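Local coordinates for cell shape-determining protein MreC (Listeria monocytogenes, PDB 2J5U) that is probably involved in forming and maintaining bacterial cell shape, and assembles as dimers within a larger homooligomer, at residues A102-P106 and S107-G111; Q163-Y166 and D167-F170. All blocks are in the same frame, centred on the assembly; numbering follows the deposited sequence.

Contact 1: residues A102-P106 and S107-G111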
# COMPACT_ATOMS: atom_id res chain seq x y z
N ALA A 102 -17.14 64.23 -31.78
CA ALA A 102 -18.38 63.91 -32.49
C ALA A 102 -19.53 64.76 -31.98
O ALA A 102 -19.57 65.12 -30.80
CB ALA A 102 -18.70 62.44 -32.30
N VAL A 103 -20.45 65.11 -32.87
CA VAL A 103 -21.60 65.91 -32.46
C VAL A 103 -22.82 65.12 -32.87
O VAL A 103 -22.92 64.67 -34.01
CB VAL A 103 -21.64 67.27 -33.15
CG1 VAL A 103 -22.86 68.03 -32.67
CG2 VAL A 103 -20.37 68.06 -32.86
N THR A 104 -23.74 64.95 -31.92
CA THR A 104 -24.95 64.17 -32.17
C THR A 104 -26.24 64.78 -31.63
O THR A 104 -26.24 65.82 -30.98
CB THR A 104 -24.84 62.79 -31.50
OG1 THR A 104 -24.66 62.97 -30.09
CG2 THR A 104 -23.67 62.01 -32.05
N THR A 105 -27.32 64.07 -31.92
CA THR A 105 -28.66 64.42 -31.46
C THR A 105 -29.22 63.06 -31.06
O THR A 105 -28.62 62.02 -31.35
CB THR A 105 -29.57 64.99 -32.58
OG1 THR A 105 -29.85 63.96 -33.54
CG2 THR A 105 -28.91 66.16 -33.26
N PRO A 106 -30.38 63.04 -30.37
CA PRO A 106 -30.99 61.78 -29.95
C PRO A 106 -31.15 60.74 -31.06
O PRO A 106 -30.87 59.56 -30.86
CB PRO A 106 -32.33 62.24 -29.39
CG PRO A 106 -31.94 63.55 -28.73
CD PRO A 106 -31.08 64.20 -29.79
N SER A 107 -31.60 61.16 -32.24
CA SER A 107 -31.80 60.22 -33.33
C SER A 107 -30.57 59.92 -34.19
O SER A 107 -30.71 59.30 -35.25
CB SER A 107 -32.96 60.69 -34.22
OG SER A 107 -33.16 62.09 -34.11
N GLY A 108 -29.38 60.34 -33.77
CA GLY A 108 -28.20 60.03 -34.56
C GLY A 108 -27.02 60.99 -34.59
O GLY A 108 -27.01 62.05 -33.96
N LEU A 109 -26.00 60.58 -35.33
CA LEU A 109 -24.77 61.35 -35.51
C LEU A 109 -25.01 62.48 -36.52
O LEU A 109 -25.61 62.25 -37.57
CB LEU A 109 -23.66 60.44 -36.05
CG LEU A 109 -22.33 61.12 -36.37
CD1 LEU A 109 -21.70 61.52 -35.07
CD2 LEU A 109 -21.39 60.20 -37.10
N ILE A 110 -24.55 63.70 -36.21
CA ILE A 110 -24.74 64.78 -37.19
C ILE A 110 -23.44 65.41 -37.69
O ILE A 110 -23.44 66.13 -38.68
CB ILE A 110 -25.65 65.90 -36.65
CG1 ILE A 110 -24.95 66.68 -35.55
CG2 ILE A 110 -26.96 65.31 -36.17
CD1 ILE A 110 -25.62 67.97 -35.19
N GLY A 111 -22.32 65.15 -37.03
CA GLY A 111 -21.08 65.73 -37.52
C GLY A 111 -19.92 65.70 -36.56
O GLY A 111 -19.92 64.92 -35.60
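V103 and I110 meet across a tight beta hairpin, side chain to side chain and backbone to backbone. The branch CG1 of V103 stands anti to the backbone N (chi1 -180°) and reaches CD1 of I110 at 3.7 Å, while CG2 of I110 lies 3.6 Å from CG2 of T105, the I110 and T105 side chains crossing at about a right angle. I110 is thus flanked by V103 and T105, and V222 of the neighbouring strand 221-227 touches all three. Between the two strands the carbonyl O of V103 is gripped by two amides, the N of I110 at 2.9 Å and the N of G111 at 3.1 Å. The N of V103 in turn donates to the O of G111. At the turn S107 follows P106, its OG 3.8 Å from OG1 of T105, too far for a hydrogen bond. T105 and G108 exchange two backbone bonds, with a weak one from OG1 of T105 to the O of G108. On the face of T104 and L109, CG2 of T104 meets CD1 of L109 at 3.6 Å. A type I turn from T105 to G108 and a classic bulge of I110 and G111 opposite V103 define this antiparallel hairpin of the MreC barrel core.

Contact 2: residues Q163-Y166 and D167-F170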
# COMPACT_ATOMS: atom_id res chain seq x y z
N GLN A 163 -16.10 50.52 -49.04
CA GLN A 163 -15.16 49.49 -48.62
C GLN A 163 -15.60 48.37 -47.71
O GLN A 163 -14.85 47.97 -46.83
CB GLN A 163 -13.93 50.14 -48.02
CG GLN A 163 -13.08 50.75 -49.07
CD GLN A 163 -11.87 51.42 -48.49
OE1 GLN A 163 -11.96 52.50 -47.89
NE2 GLN A 163 -10.71 50.78 -48.65
N LEU A 164 -16.81 47.87 -47.90
CA LEU A 164 -17.30 46.77 -47.10
C LEU A 164 -16.80 45.52 -47.80
O LEU A 164 -16.64 45.52 -49.02
CB LEU A 164 -18.82 46.78 -47.04
CG LEU A 164 -19.42 47.91 -46.20
CD1 LEU A 164 -19.08 49.22 -46.86
CD2 LEU A 164 -20.93 47.76 -46.09
N PRO A 165 -16.54 44.45 -47.05
CA PRO A 165 -16.05 43.20 -47.63
C PRO A 165 -16.95 42.73 -48.77
O PRO A 165 -18.17 42.73 -48.64
CB PRO A 165 -16.05 42.23 -46.45
CG PRO A 165 -17.10 42.82 -45.51
CD PRO A 165 -16.82 44.29 -45.61
N TYR A 166 -16.34 42.34 -49.89
CA TYR A 166 -17.09 41.91 -51.07
C TYR A 166 -17.83 40.59 -50.97
O TYR A 166 -18.76 40.34 -51.74
CB TYR A 166 -16.15 41.84 -52.27
CG TYR A 166 -15.31 40.59 -52.29
CD1 TYR A 166 -15.78 39.41 -52.88
CD2 TYR A 166 -14.04 40.57 -51.70
CE1 TYR A 166 -15.01 38.24 -52.87
CE2 TYR A 166 -13.26 39.40 -51.69
CZ TYR A 166 -13.75 38.24 -52.28
OH TYR A 166 -12.98 37.11 -52.27
N ASP A 167 -17.45 39.74 -50.03
CA ASP A 167 -18.10 38.44 -49.90
C ASP A 167 -19.18 38.37 -48.83
O ASP A 167 -19.88 37.36 -48.71
CB ASP A 167 -17.05 37.38 -49.63
CG ASP A 167 -16.13 37.78 -48.52
OD1 ASP A 167 -16.60 37.86 -47.36
OD2 ASP A 167 -14.94 38.03 -48.81
N MET A 168 -19.32 39.44 -48.05
CA MET A 168 -20.32 39.49 -47.00
C MET A 168 -21.60 40.00 -47.67
O MET A 168 -21.54 40.74 -48.65
CB MET A 168 -19.84 40.46 -45.92
CG MET A 168 -20.22 40.10 -44.51
SD MET A 168 -19.14 40.92 -43.33
CE MET A 168 -17.74 39.88 -43.43
N LYS A 169 -22.77 39.60 -47.17
CA LYS A 169 -24.01 40.06 -47.79
C LYS A 169 -24.82 40.98 -46.88
O LYS A 169 -25.05 40.67 -45.71
CB LYS A 169 -24.87 38.87 -48.20
CG LYS A 169 -25.36 38.07 -47.02
CD LYS A 169 -26.52 37.18 -47.39
CE LYS A 169 -26.12 36.10 -48.37
NZ LYS A 169 -27.32 35.32 -48.78
N PHE A 170 -25.27 42.11 -47.43
CA PHE A 170 -26.03 43.06 -46.64
C PHE A 170 -27.49 43.18 -47.04
O PHE A 170 -27.84 43.02 -48.20
CB PHE A 170 -25.36 44.42 -46.69
CG PHE A 170 -23.91 44.38 -46.32
CD1 PHE A 170 -22.95 44.09 -47.28
CD2 PHE A 170 -23.51 44.55 -45.01
CE1 PHE A 170 -21.61 43.98 -46.93
CE2 PHE A 170 -22.18 44.45 -44.65
CZ PHE A 170 -21.23 44.16 -45.61
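L164 and F170 form the compact part of this loop. The methyl CD2 of L164 sits over one face of the F170 ring, 3.9 Å from its centroid and displaced toward the rim, in a CH-pi contact. Beside it, CG of P165 packs against the sulfur SD of M168 at 3.5 Å and also against CB of M168. The bend at chi3 (-79°) folds the methionine's end back, bringing CE within 3.7 Å of the same proline carbon. The carbonyl O of P165 lies at the edge of the F170 ring, near its plane.

The outer half, by contrast, is built from the exposed pair Y166 and D167. Here CB of D167 makes a CH-pi contact over a face of the Y166 ring, 4.2 Å from its centroid, and OD2 of D167 lies above the same ring, toward its rim; the carboxylate is turned 73° from the ring plane. NE2 of Q206 ties the loop together by hydrogen bonding to the carbonyl oxygens of both P165 and M168. F170 reaches V139 on strand 135-139, A145 on strand 145-153 and I194 and V197 on strand 190-199, anchoring the loop that leaves strand 158-165 against the barrel.

Overall arrangement
From the N terminus the chain runs through helix 31-58 and strands 68-77 and 86-89 before reaching contact 1, which closes the hairpin between strands 102-105 and 108-116 in the first antiparallel barrel. Its turn faces the second subunit, where P106 and S107 pack on E37 and E36. The chain then runs on through strands 108-116 and 121-125 and enters the second barrel, where contact 2 lies where strand 158-165 passes into the loop leading to strand 175-178. The two follow in series, neither nesting nor crossing, with centres about 26 Å apart and nearest atoms about 15 Å apart. Strand 221-227 returns afterwards to the first barrel, pairing with strand 102-105 beside contact 1.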